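Local coordinates for protein GDP-6-deoxy-D-mannose reductase (Pseudomonas aeruginosa, PDB 6X3B) that binds NADPH and probably uses it to reduce GDP-4-dehydro-6-deoxy-D-mannose to GDP-rhamnose, a precursor for the O-antigen of lipopolysaccharide, at residues F26-S31 with H79-T84; L121-G126 with A176-H181; E260-I265 with R311-D316; R220-V225 with Q251-R256. One frame throughout, in Å; residues are numbered along the deposited sequence.

Interaction 1: residues F26-S31 with H79-T84; sequences FVTGLS and HLAGQT. With NDP (NADPH dihydro-nicotinamide-adenine-dinucleotide phosphate), chain E.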
# COMPACT_ATOMS: atom_id res chain seq x y z
N PHE A 26 -16.09 1.82 -19.32
CA PHE A 26 -16.79 1.02 -18.32
C PHE A 26 -16.50 1.60 -16.94
O PHE A 26 -15.36 1.93 -16.63
CB PHE A 26 -16.38 -0.46 -18.38
CG PHE A 26 -17.18 -1.35 -17.45
CD1 PHE A 26 -18.38 -1.94 -17.88
CD2 PHE A 26 -16.75 -1.57 -16.16
CE1 PHE A 26 -19.12 -2.74 -17.02
CE2 PHE A 26 -17.48 -2.38 -15.28
CZ PHE A 26 -18.67 -2.96 -15.71
N VAL A 27 -17.55 1.72 -16.12
CA VAL A 27 -17.46 2.32 -14.79
C VAL A 27 -18.01 1.32 -13.78
O VAL A 27 -19.16 0.88 -13.90
CB VAL A 27 -18.23 3.64 -14.70
CG1 VAL A 27 -18.10 4.23 -13.28
CG2 VAL A 27 -17.73 4.65 -15.75
N THR A 28 -17.19 0.95 -12.80
CA THR A 28 -17.73 0.20 -11.67
C THR A 28 -18.35 1.17 -10.67
O THR A 28 -18.03 2.35 -10.65
CB THR A 28 -16.64 -0.61 -10.95
OG1 THR A 28 -15.77 0.29 -10.24
CG2 THR A 28 -15.83 -1.44 -11.96
N GLY A 29 -19.23 0.64 -9.82
CA GLY A 29 -19.83 1.48 -8.79
C GLY A 29 -20.83 2.47 -9.31
O GLY A 29 -21.07 3.50 -8.68
N LEU A 30 -21.42 2.20 -10.48
CA LEU A 30 -22.35 3.17 -11.06
C LEU A 30 -23.55 3.44 -10.16
O LEU A 30 -24.16 4.50 -10.27
CB LEU A 30 -22.81 2.69 -12.43
CG LEU A 30 -21.88 3.08 -13.58
CD1 LEU A 30 -22.31 2.34 -14.84
CD2 LEU A 30 -21.84 4.59 -13.80
N SER A 31 -23.89 2.52 -9.26
CA SER A 31 -25.05 2.72 -8.41
C SER A 31 -24.76 3.54 -7.16
O SER A 31 -25.69 3.89 -6.44
CB SER A 31 -25.65 1.37 -8.01
OG SER A 31 -24.83 0.72 -7.05
N HIS A 79 -12.72 2.95 -11.89
CA HIS A 79 -13.05 1.99 -10.85
C HIS A 79 -13.40 2.79 -9.61
O HIS A 79 -12.52 3.29 -8.91
CB HIS A 79 -11.87 1.03 -10.62
CG HIS A 79 -12.08 0.06 -9.50
ND1 HIS A 79 -13.31 -0.52 -9.23
CD2 HIS A 79 -11.22 -0.42 -8.57
CE1 HIS A 79 -13.19 -1.33 -8.19
NE2 HIS A 79 -11.93 -1.29 -7.77
N LEU A 80 -14.71 2.93 -9.36
CA LEU A 80 -15.26 3.60 -8.19
C LEU A 80 -15.69 2.64 -7.09
O LEU A 80 -15.71 3.03 -5.92
CB LEU A 80 -16.49 4.43 -8.58
CG LEU A 80 -16.36 5.60 -9.57
CD1 LEU A 80 -17.73 6.01 -10.12
CD2 LEU A 80 -15.70 6.77 -8.85
N ALA A 81 -16.04 1.41 -7.44
CA ALA A 81 -16.77 0.54 -6.52
C ALA A 81 -15.92 0.10 -5.33
O ALA A 81 -14.73 -0.18 -5.45
CB ALA A 81 -17.27 -0.70 -7.25
N GLY A 82 -16.56 0.01 -4.18
CA GLY A 82 -15.86 -0.49 -3.01
C GLY A 82 -16.60 -0.16 -1.73
O GLY A 82 -17.72 0.37 -1.73
N GLN A 83 -15.92 -0.45 -0.63
CA GLN A 83 -16.41 -0.22 0.71
C GLN A 83 -15.84 1.13 1.13
O GLN A 83 -14.63 1.28 1.28
CB GLN A 83 -15.96 -1.36 1.62
CG GLN A 83 -16.81 -1.53 2.90
CD GLN A 83 -16.85 -0.25 3.70
OE1 GLN A 83 -17.77 0.55 3.56
NE2 GLN A 83 -15.80 -0.02 4.51
N THR A 84 -16.71 2.13 1.27
CA THR A 84 -16.22 3.50 1.33
C THR A 84 -16.46 4.16 2.68
O THR A 84 -16.22 5.37 2.82
CB THR A 84 -16.89 4.34 0.24
OG1 THR A 84 -18.28 4.51 0.57
CG2 THR A 84 -16.77 3.63 -1.11
PA NDP E . -20.58 4.54 -2.48
O1A NDP E . -20.34 3.77 -1.23
O2A NDP E . -21.69 5.53 -2.50
O5B NDP E . -20.75 3.52 -3.71
C5B NDP E . -19.99 2.29 -3.71
C4B NDP E . -20.33 1.50 -4.95
O4B NDP E . -19.55 0.28 -4.97
C3B NDP E . -21.80 1.07 -5.09
O3B NDP E . -22.25 1.22 -6.43
C2B NDP E . -21.77 -0.39 -4.65
O2B NDP E . -22.82 -1.12 -5.28
C1B NDP E . -20.41 -0.82 -5.19
N9A NDP E . -19.86 -1.99 -4.52
C8A NDP E . -19.55 -2.12 -3.19
N7A NDP E . -19.07 -3.29 -2.88
C5A NDP E . -19.07 -3.99 -4.08
C6A NDP E . -18.68 -5.30 -4.42
N6A NDP E . -18.20 -6.14 -3.51
N1A NDP E . -18.80 -5.69 -5.71
C2A NDP E . -19.29 -4.80 -6.59
N3A NDP E . -19.69 -3.55 -6.39
C4A NDP E . -19.55 -3.20 -5.10
O3 NDP E . -19.22 5.29 -2.89
PN NDP E . -18.98 6.78 -3.41
O1N NDP E . -19.67 6.95 -4.72
O2N NDP E . -19.31 7.73 -2.31
O5D NDP E . -17.39 6.78 -3.65
C5D NDP E . -16.88 6.49 -4.97
C4D NDP E . -15.38 6.34 -4.90
O4D NDP E . -14.81 7.59 -4.44
C3D NDP E . -14.87 5.26 -3.94
O3D NDP E . -13.74 4.59 -4.49
C2D NDP E . -14.52 6.07 -2.70
O2D NDP E . -13.54 5.44 -1.88
C1D NDP E . -14.00 7.37 -3.31
N1N NDP E . -14.14 8.53 -2.38
C2N NDP E . -15.37 9.07 -2.11
C3N NDP E . -15.50 10.23 -1.39
C7N NDP E . -16.85 10.61 -0.93
O7N NDP E . -16.99 11.60 -0.20
N7N NDP E . -17.88 9.87 -1.31
C4N NDP E . -14.28 11.04 -1.12
C5N NDP E . -13.02 10.33 -1.40
C6N NDP E . -13.03 9.07 -1.78
P2B NDP E . -23.86 -1.71 -4.19
O1X NDP E . -24.90 -2.46 -4.99
O2X NDP E . -23.08 -2.62 -3.27
O3X NDP E . -24.45 -0.52 -3.46
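The hydroxyl of T28 is the polar centre of this contact, reached by three groups of 79-84. Its OG1 lies 2.8 Å from ND1 of H79, at the edge of the imidazole and near the ring plane, in a hydrogen bond. The amide N of A81 gives a nearly straight bond to the same OG1 (3.0 Å, 166° at the hydrogen), and the amide of L80 adds a weak, bent one. The hydroxyl is held between the backbone N and the carbonyl carbon (chi1 71°), which turns it to this loop; threonine suits a buried place where a small side chain must answer backbone amides as well as a ring. On its far side H79 bonds through NE2 to T104, so both ring nitrogens are engaged.

Apolar contact is slighter: CG1 of V27 meets CD1 of L80 at 3.6 Å. Close backbone packing adds to it, the methyl of A81 lying 3.5 Å from the amide N of G29. G29, with positive phi, lets the loop pass so close: a CB there would collide with A81 N.

Several other polar groups go to the cofactor. S31 OG pairs with O3B of NADPH at 2.7 Å, and G82 N donates to O4B. T84 OG1 donates to O1A, while O3D donates to L80 O. Two parallel strands thus end side by side at the carboxyl edge of the sheet, and their loops hold the dinucleotide, the glycine-containing turn after the first strand being the hallmark of the Rossmann fold of the NAD(P)-dependent epimerase/dehydratase family.

Interaction 2: residues L121-G126 with A176-H181; sequences LYISSG and ARPFNH. With NDP (NADPH dihydro-nicotinamide-adenine-dinucleotide phosphate), chain E.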
# COMPACT_ATOMS: atom_id res chain seq x y z
N LEU A 121 -8.33 3.94 -14.61
CA LEU A 121 -8.24 5.02 -13.64
C LEU A 121 -8.77 4.50 -12.30
O LEU A 121 -9.97 4.24 -12.16
CB LEU A 121 -9.00 6.25 -14.12
CG LEU A 121 -9.23 7.34 -13.06
CD1 LEU A 121 -7.89 7.90 -12.54
CD2 LEU A 121 -10.11 8.46 -13.62
N TYR A 122 -7.87 4.34 -11.34
CA TYR A 122 -8.23 3.88 -10.01
C TYR A 122 -8.57 5.10 -9.16
O TYR A 122 -7.81 6.06 -9.12
CB TYR A 122 -7.10 3.09 -9.36
CG TYR A 122 -7.48 2.73 -7.96
CD1 TYR A 122 -8.48 1.81 -7.73
CD2 TYR A 122 -6.91 3.39 -6.87
CE1 TYR A 122 -8.88 1.49 -6.45
CE2 TYR A 122 -7.30 3.08 -5.58
CZ TYR A 122 -8.30 2.13 -5.38
OH TYR A 122 -8.70 1.80 -4.10
N ILE A 123 -9.73 5.06 -8.50
CA ILE A 123 -10.17 6.17 -7.67
C ILE A 123 -9.79 5.84 -6.23
O ILE A 123 -10.38 4.95 -5.60
CB ILE A 123 -11.68 6.45 -7.82
CG1 ILE A 123 -12.02 6.86 -9.27
CG2 ILE A 123 -12.12 7.58 -6.88
CD1 ILE A 123 -11.00 7.84 -9.94
N SER A 124 -8.79 6.56 -5.72
CA SER A 124 -8.32 6.41 -4.35
C SER A 124 -9.01 7.44 -3.47
O SER A 124 -10.22 7.65 -3.59
CB SER A 124 -6.79 6.55 -4.32
OG SER A 124 -6.24 6.32 -3.03
N SER A 125 -8.27 8.10 -2.58
CA SER A 125 -8.84 9.09 -1.67
C SER A 125 -7.73 9.94 -1.09
O SER A 125 -6.65 9.43 -0.80
CB SER A 125 -9.61 8.42 -0.53
OG SER A 125 -9.91 9.39 0.47
N GLY A 126 -8.00 11.24 -0.92
CA GLY A 126 -7.06 12.08 -0.19
C GLY A 126 -6.88 11.66 1.25
O GLY A 126 -5.97 12.17 1.92
N ALA A 176 -6.23 8.73 -9.08
CA ALA A 176 -6.73 9.99 -8.58
C ALA A 176 -6.94 9.89 -7.08
O ALA A 176 -7.47 8.88 -6.60
CB ALA A 176 -8.05 10.36 -9.26
N ARG A 177 -6.54 10.93 -6.34
CA ARG A 177 -6.79 11.06 -4.90
C ARG A 177 -7.74 12.22 -4.66
O ARG A 177 -7.30 13.36 -4.45
CB ARG A 177 -5.49 11.25 -4.10
CG ARG A 177 -4.58 10.03 -4.13
CD ARG A 177 -3.20 10.31 -3.53
NE ARG A 177 -2.42 9.08 -3.42
CZ ARG A 177 -1.13 9.05 -3.08
NH1 ARG A 177 -0.49 10.19 -2.85
NH2 ARG A 177 -0.50 7.89 -2.98
N PRO A 178 -9.05 12.02 -4.73
CA PRO A 178 -9.98 13.13 -4.51
C PRO A 178 -10.07 13.46 -3.03
O PRO A 178 -10.02 12.58 -2.17
CB PRO A 178 -11.31 12.58 -5.03
CG PRO A 178 -11.18 11.08 -4.80
CD PRO A 178 -9.74 10.76 -5.09
N PHE A 179 -10.21 14.75 -2.75
CA PHE A 179 -10.43 15.17 -1.38
C PHE A 179 -11.95 15.26 -1.15
O PHE A 179 -12.69 14.48 -1.75
CB PHE A 179 -9.65 16.47 -1.10
CG PHE A 179 -8.14 16.24 -0.97
CD1 PHE A 179 -7.43 15.64 -2.00
CD2 PHE A 179 -7.45 16.60 0.18
CE1 PHE A 179 -6.04 15.42 -1.90
CE2 PHE A 179 -6.08 16.40 0.30
CZ PHE A 179 -5.37 15.80 -0.75
N ASN A 180 -12.38 16.13 -0.24
CA ASN A 180 -13.82 16.19 0.15
C ASN A 180 -14.74 16.45 -1.05
O ASN A 180 -14.42 17.33 -1.87
CB ASN A 180 -14.05 17.14 1.32
CG ASN A 180 -13.48 16.59 2.61
OD1 ASN A 180 -12.27 16.54 2.79
ND2 ASN A 180 -14.35 16.16 3.51
N HIS A 181 -15.84 15.75 -1.14
CA HIS A 181 -16.87 15.87 -2.20
C HIS A 181 -18.12 16.53 -1.62
O HIS A 181 -18.41 16.29 -0.44
CB HIS A 181 -17.39 14.49 -2.63
CG HIS A 181 -16.49 13.64 -3.46
ND1 HIS A 181 -15.16 13.46 -3.16
CD2 HIS A 181 -16.73 12.88 -4.54
CE1 HIS A 181 -14.62 12.64 -4.03
NE2 HIS A 181 -15.56 12.27 -4.89
PA NDP E . -20.58 4.54 -2.48
O1A NDP E . -20.34 3.77 -1.23
O2A NDP E . -21.69 5.53 -2.50
O5B NDP E . -20.75 3.52 -3.71
C5B NDP E . -19.99 2.29 -3.71
C4B NDP E . -20.33 1.50 -4.95
O4B NDP E . -19.55 0.28 -4.97
C3B NDP E . -21.80 1.07 -5.09
O3B NDP E . -22.25 1.22 -6.43
C2B NDP E . -21.77 -0.39 -4.65
O2B NDP E . -22.82 -1.12 -5.28
C1B NDP E . -20.41 -0.82 -5.19
N9A NDP E . -19.86 -1.99 -4.52
C8A NDP E . -19.55 -2.12 -3.19
N7A NDP E . -19.07 -3.29 -2.88
C5A NDP E . -19.07 -3.99 -4.08
C6A NDP E . -18.68 -5.30 -4.42
N6A NDP E . -18.20 -6.14 -3.51
N1A NDP E . -18.80 -5.69 -5.71
C2A NDP E . -19.29 -4.80 -6.59
N3A NDP E . -19.69 -3.55 -6.39
C4A NDP E . -19.55 -3.20 -5.10
O3 NDP E . -19.22 5.29 -2.89
PN NDP E . -18.98 6.78 -3.41
O1N NDP E . -19.67 6.95 -4.72
O2N NDP E . -19.31 7.73 -2.31
O5D NDP E . -17.39 6.78 -3.65
C5D NDP E . -16.88 6.49 -4.97
C4D NDP E . -15.38 6.34 -4.90
O4D NDP E . -14.81 7.59 -4.44
C3D NDP E . -14.87 5.26 -3.94
O3D NDP E . -13.74 4.59 -4.49
C2D NDP E . -14.52 6.07 -2.70
O2D NDP E . -13.54 5.44 -1.88
C1D NDP E . -14.00 7.37 -3.31
N1N NDP E . -14.14 8.53 -2.38
C2N NDP E . -15.37 9.07 -2.11
C3N NDP E . -15.50 10.23 -1.39
C7N NDP E . -16.85 10.61 -0.93
O7N NDP E . -16.99 11.60 -0.20
N7N NDP E . -17.88 9.87 -1.31
C4N NDP E . -14.28 11.04 -1.12
C5N NDP E . -13.02 10.33 -1.40
C6N NDP E . -13.03 9.07 -1.78
P2B NDP E . -23.86 -1.71 -4.19
O1X NDP E . -24.90 -2.46 -4.99
O2X NDP E . -23.08 -2.62 -3.27
O3X NDP E . -24.45 -0.52 -3.46
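Strands 121-123 and 176-178 run parallel with a 28° twist, joined by a nearly straight bond from A176 N to Y122 O (3.1 Å) and another from S124 N to A176 O (2.8 Å), and beyond them G126 N donates to P178 O at 2.7 Å.

On one face of the sheet the methyl of A176 packs against two larger side chains, CD1 of I123 at 3.9 Å and CD1 of L121 a little farther off. I123 CG2, placed anti to its backbone N, lies beside the ring of P178 and the nicotinamide ribose. Farther on, the CA of G126 sits over one face of the F179 ring, 4.0 Å from its centroid, in a CH-pi contact; a CB on G126 would run into CD1 of that ring, so glycine fits here. H181 lays a face near C3N of the nicotinamide, its ND1 3.3 Å from C4N, and that ND1 donates to F179 O, in the carbonyl plane, which fixes the ring's rotation. S125 CB touches C6N of the same nicotinamide.

Polar ends find partners elsewhere: R177 makes a salt bridge to E159, which also receives the hydroxyl of S124. The pair lies between helix 150-169, which packs on Y122 and S124, and helix 225-238, which packs on L121, I123 and P178, while strand 244-247 bonds to R177 along the other edge of its strand.

Interaction 3: residues E260-I265 with R311-D316; sequences ELLADI and RAILSD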
# COMPACT_ATOMS: atom_id res chain seq x y z
N GLU A 260 -22.95 28.09 8.06
CA GLU A 260 -23.57 29.41 8.02
C GLU A 260 -24.07 29.74 6.61
O GLU A 260 -25.16 30.31 6.46
CB GLU A 260 -22.59 30.46 8.51
CG GLU A 260 -22.44 30.45 10.05
CD GLU A 260 -21.30 31.32 10.54
OE1 GLU A 260 -21.57 32.37 11.17
OE2 GLU A 260 -20.14 30.96 10.28
N LEU A 261 -23.29 29.39 5.58
CA LEU A 261 -23.74 29.65 4.21
C LEU A 261 -24.95 28.80 3.85
O LEU A 261 -25.83 29.26 3.12
CB LEU A 261 -22.59 29.43 3.23
CG LEU A 261 -22.86 29.74 1.75
CD1 LEU A 261 -23.35 31.17 1.59
CD2 LEU A 261 -21.60 29.52 0.89
N LEU A 262 -25.01 27.56 4.35
CA LEU A 262 -26.21 26.76 4.14
C LEU A 262 -27.44 27.44 4.74
O LEU A 262 -28.48 27.55 4.08
CB LEU A 262 -26.03 25.36 4.74
CG LEU A 262 -25.30 24.29 3.92
CD1 LEU A 262 -25.01 23.10 4.85
CD2 LEU A 262 -26.11 23.84 2.72
N ALA A 263 -27.35 27.87 6.00
CA ALA A 263 -28.45 28.59 6.64
C ALA A 263 -28.84 29.82 5.85
O ALA A 263 -30.03 30.10 5.67
CB ALA A 263 -28.06 28.97 8.07
N ASP A 264 -27.85 30.59 5.38
CA ASP A 264 -28.14 31.78 4.59
C ASP A 264 -28.89 31.42 3.31
O ASP A 264 -29.89 32.05 2.96
CB ASP A 264 -26.83 32.52 4.28
CG ASP A 264 -27.06 33.92 3.74
OD1 ASP A 264 -28.18 34.46 3.93
OD2 ASP A 264 -26.14 34.49 3.12
N ILE A 265 -28.41 30.40 2.59
CA ILE A 265 -29.08 29.98 1.36
C ILE A 265 -30.51 29.54 1.67
O ILE A 265 -31.44 29.81 0.89
CB ILE A 265 -28.28 28.87 0.67
CG1 ILE A 265 -26.94 29.42 0.16
CG2 ILE A 265 -29.07 28.25 -0.51
CD1 ILE A 265 -25.89 28.33 -0.11
N ARG A 311 -26.36 25.10 -2.43
CA ARG A 311 -27.75 25.23 -2.83
C ARG A 311 -28.26 23.94 -3.43
O ARG A 311 -29.39 23.51 -3.16
CB ARG A 311 -27.91 26.38 -3.83
CG ARG A 311 -29.37 26.77 -4.08
CD ARG A 311 -29.46 28.04 -4.90
NE ARG A 311 -28.53 28.00 -6.02
CZ ARG A 311 -27.52 28.85 -6.19
NH1 ARG A 311 -27.32 29.83 -5.33
NH2 ARG A 311 -26.74 28.72 -7.25
N ALA A 312 -27.42 23.28 -4.23
CA ALA A 312 -27.83 22.05 -4.89
C ALA A 312 -28.18 20.98 -3.86
O ALA A 312 -29.21 20.30 -3.99
CB ALA A 312 -26.73 21.58 -5.86
N ILE A 313 -27.38 20.84 -2.80
CA ILE A 313 -27.72 19.79 -1.83
C ILE A 313 -28.95 20.17 -1.00
O ILE A 313 -29.72 19.30 -0.60
CB ILE A 313 -26.53 19.40 -0.93
CG1 ILE A 313 -26.03 20.57 -0.07
CG2 ILE A 313 -25.40 18.81 -1.76
CD1 ILE A 313 -24.96 20.14 0.96
N LEU A 314 -29.16 21.47 -0.74
CA LEU A 314 -30.38 21.87 -0.04
C LEU A 314 -31.62 21.60 -0.89
O LEU A 314 -32.62 21.08 -0.39
CB LEU A 314 -30.33 23.34 0.36
CG LEU A 314 -29.53 23.71 1.60
CD1 LEU A 314 -29.34 25.23 1.61
CD2 LEU A 314 -30.20 23.22 2.91
N SER A 315 -31.55 21.95 -2.18
CA SER A 315 -32.68 21.73 -3.08
C SER A 315 -33.02 20.26 -3.19
O SER A 315 -34.20 19.89 -3.25
CB SER A 315 -32.38 22.29 -4.48
OG SER A 315 -32.00 23.64 -4.41
N ASP A 316 -32.00 19.41 -3.29
CA ASP A 316 -32.26 17.99 -3.36
C ASP A 316 -33.01 17.51 -2.13
O ASP A 316 -33.97 16.74 -2.24
CB ASP A 316 -30.95 17.21 -3.52
CG ASP A 316 -31.19 15.72 -3.64
OD1 ASP A 316 -31.76 15.31 -4.67
OD2 ASP A 316 -30.81 14.98 -2.70
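L262, I265 and L314 carry most of this helix-helix contact in the C-terminal part of the chain, where the last helix packs on helix 255-266. Segments 260-265 and 311-316, from helices 255-266 and 306-320, cross at -58°. No hydrogen bond links the two segments, whose axes come no closer than 10.1 Å; the joint is made of branched aliphatic side chains, which suit a surface that must be filled without polar partners.

L314 points directly at the other helix and enters between L262 and I265. Its CG lies 3.6 Å from CD2 of L262, while its CD1 reaches both that methyl and the CG2 branch of I265, the latter at 3.7 Å. I265 has CG1 beside the backbone N (chi1 -67°), which puts CG2 anti to that N and toward L314 and R311. The aliphatic stem of R311 crosses it at about a right angle, CG to I265 CG2 3.9 Å, and so covers the outer side with its methylenes. Deeper in, the tip of I313 reaches L262 more distantly. Helix 191-203 packs against the same leucines, its I199 touching both L262 and L314. Polar backbone is covered too: CD1 of L314 rests 3.5 Å from the carbonyl O of L262.

Interaction 4: residues R220-V225 with Q251-R256; sequences RDFLDV and QEQKIR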
# COMPACT_ATOMS: atom_id res chain seq x y z
N ARG A 220 -11.42 22.04 5.52
CA ARG A 220 -11.17 20.94 4.62
C ARG A 220 -11.21 21.46 3.18
O ARG A 220 -11.69 22.56 2.90
CB ARG A 220 -12.19 19.79 4.81
CG ARG A 220 -12.11 19.07 6.16
CD ARG A 220 -10.85 18.21 6.25
NE ARG A 220 -10.80 17.40 7.48
CZ ARG A 220 -10.22 17.79 8.61
NH1 ARG A 220 -9.67 19.00 8.69
NH2 ARG A 220 -10.20 17.00 9.68
N ASP A 221 -10.71 20.65 2.27
CA ASP A 221 -10.67 20.97 0.84
C ASP A 221 -11.86 20.28 0.17
O ASP A 221 -11.89 19.05 0.07
CB ASP A 221 -9.35 20.49 0.25
CG ASP A 221 -9.15 20.94 -1.18
OD1 ASP A 221 -10.16 20.95 -1.94
OD2 ASP A 221 -7.98 21.25 -1.56
N PHE A 222 -12.83 21.07 -0.33
CA PHE A 222 -14.06 20.57 -0.94
C PHE A 222 -14.13 20.84 -2.44
O PHE A 222 -13.72 21.91 -2.92
CB PHE A 222 -15.30 21.22 -0.31
CG PHE A 222 -15.53 20.85 1.13
CD1 PHE A 222 -16.28 19.73 1.46
CD2 PHE A 222 -15.03 21.65 2.15
CE1 PHE A 222 -16.49 19.40 2.80
CE2 PHE A 222 -15.24 21.32 3.48
CZ PHE A 222 -15.97 20.19 3.80
N LEU A 223 -14.73 19.89 -3.18
CA LEU A 223 -15.15 20.06 -4.56
C LEU A 223 -16.59 19.60 -4.73
O LEU A 223 -17.02 18.62 -4.11
CB LEU A 223 -14.27 19.25 -5.53
CG LEU A 223 -12.84 19.72 -5.78
CD1 LEU A 223 -12.09 18.64 -6.55
CD2 LEU A 223 -12.87 21.02 -6.57
N ASP A 224 -17.34 20.28 -5.60
CA ASP A 224 -18.59 19.71 -6.08
C ASP A 224 -18.31 18.39 -6.79
O ASP A 224 -17.30 18.25 -7.49
CB ASP A 224 -19.31 20.65 -7.05
CG ASP A 224 -20.76 20.24 -7.27
OD1 ASP A 224 -21.03 19.40 -8.16
OD2 ASP A 224 -21.62 20.74 -6.53
N VAL A 225 -19.21 17.42 -6.62
CA VAL A 225 -19.04 16.12 -7.27
C VAL A 225 -18.88 16.27 -8.78
O VAL A 225 -18.19 15.48 -9.43
CB VAL A 225 -20.21 15.19 -6.91
CG1 VAL A 225 -21.55 15.77 -7.37
CG2 VAL A 225 -20.00 13.78 -7.47
N GLN A 251 -8.45 25.09 -2.00
CA GLN A 251 -8.98 26.10 -1.09
C GLN A 251 -9.50 25.44 0.18
O GLN A 251 -10.24 24.45 0.11
CB GLN A 251 -10.10 26.89 -1.77
CG GLN A 251 -9.65 27.60 -3.03
CD GLN A 251 -10.26 28.98 -3.16
OE1 GLN A 251 -11.47 29.12 -3.33
NE2 GLN A 251 -9.42 30.01 -3.05
N GLU A 252 -9.11 25.99 1.33
CA GLU A 252 -9.67 25.56 2.61
C GLU A 252 -11.03 26.20 2.85
O GLU A 252 -11.20 27.40 2.66
CB GLU A 252 -8.75 25.95 3.76
CG GLU A 252 -7.52 25.13 3.85
CD GLU A 252 -6.58 25.66 4.90
OE1 GLU A 252 -6.98 25.72 6.09
OE2 GLU A 252 -5.45 26.04 4.52
N GLN A 253 -11.99 25.40 3.31
CA GLN A 253 -13.26 25.91 3.82
C GLN A 253 -13.45 25.47 5.26
O GLN A 253 -13.35 24.28 5.56
CB GLN A 253 -14.43 25.40 2.99
CG GLN A 253 -14.13 25.23 1.54
CD GLN A 253 -14.62 26.39 0.72
OE1 GLN A 253 -15.13 27.37 1.25
NE2 GLN A 253 -14.46 26.28 -0.59
N LYS A 254 -13.75 26.43 6.13
CA LYS A 254 -14.11 26.12 7.51
C LYS A 254 -15.52 25.54 7.57
O LYS A 254 -16.47 26.12 7.02
CB LYS A 254 -14.03 27.37 8.38
CG LYS A 254 -12.63 27.94 8.49
CD LYS A 254 -12.65 29.24 9.26
CE LYS A 254 -11.64 30.21 8.67
NZ LYS A 254 -12.18 31.60 8.63
N ILE A 255 -15.67 24.40 8.25
CA ILE A 255 -16.97 23.74 8.35
C ILE A 255 -18.04 24.71 8.84
O ILE A 255 -19.16 24.74 8.32
CB ILE A 255 -16.87 22.51 9.26
CG1 ILE A 255 -15.82 21.52 8.74
CG2 ILE A 255 -18.23 21.84 9.40
CD1 ILE A 255 -15.79 21.39 7.23
N ARG A 256 -17.70 25.53 9.84
CA ARG A 256 -18.68 26.44 10.43
C ARG A 256 -19.17 27.46 9.41
O ARG A 256 -20.36 27.79 9.37
CB ARG A 256 -18.07 27.14 11.65
CG ARG A 256 -18.96 28.23 12.22
CD ARG A 256 -18.26 28.97 13.33
NE ARG A 256 -17.87 28.06 14.41
CZ ARG A 256 -18.68 27.61 15.35
NH1 ARG A 256 -19.96 27.97 15.37
NH2 ARG A 256 -18.22 26.78 16.29
O HOH W 1 -12.77 23.89 -0.85
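R220 opens a short antiparallel pairing with Q253, by which strand 252-254 joins the main sheet of the Rossmann fold at the edge of strand 219-224. The pair is hydrogen-bonded in both directions: R220 N to Q253 O at 3.0 Å, and Q253 N to R220 O at 2.9 Å. The guanidinium of R220 is occupied elsewhere, with NH1 bonded to Q284 O.

At D221 the CA makes a CA-H...O contact with Q251 O (3.6 Å). Its carboxylate takes S249 and the amides of G250 and G289, as an aspartate beside a turn readily can.

F222 supplies a large apolar ring, suited to packing on I255 and L258, and the ring is met at the rim. CD1 of I255, in the ring plane, lies 3.6 Å from CZ, and CG of Q253 approaches CD2 at 3.7 Å. With its CG anti to the carbonyl carbon (chi1 -66°), F222 turns the edge of its ring to both residues, and the glutamine's methylenes cover that edge. Farther along, D224 caps the helix that follows through the amide of Q226. Back at F222, its N-H and NE2 of Q253 both donate to a single water, which in turn donates to Q251 O at 2.8 Å.

From the N terminus, interaction 1 closes a loop of 47 residues, bringing strand 23-28 beside the end of strand 76-79. Interaction 2 then closes 49 residues, including helix 150-169, and touches interaction 1 where H79 meets L121; both border the NADPH. Interaction 4 follows with a 25-residue loop containing helix 225-238, and reaches interaction 2 through N180 and L223, since strands 172-182 and 219-224 are neighbours in the same sheet. Interaction 3 closes last, over 45 residues. All four come in series, none nested or crossed. Helix 255-266 begins in interaction 4 and continues into interaction 3, thereby joining the sheet to the C-terminal helix 306-320.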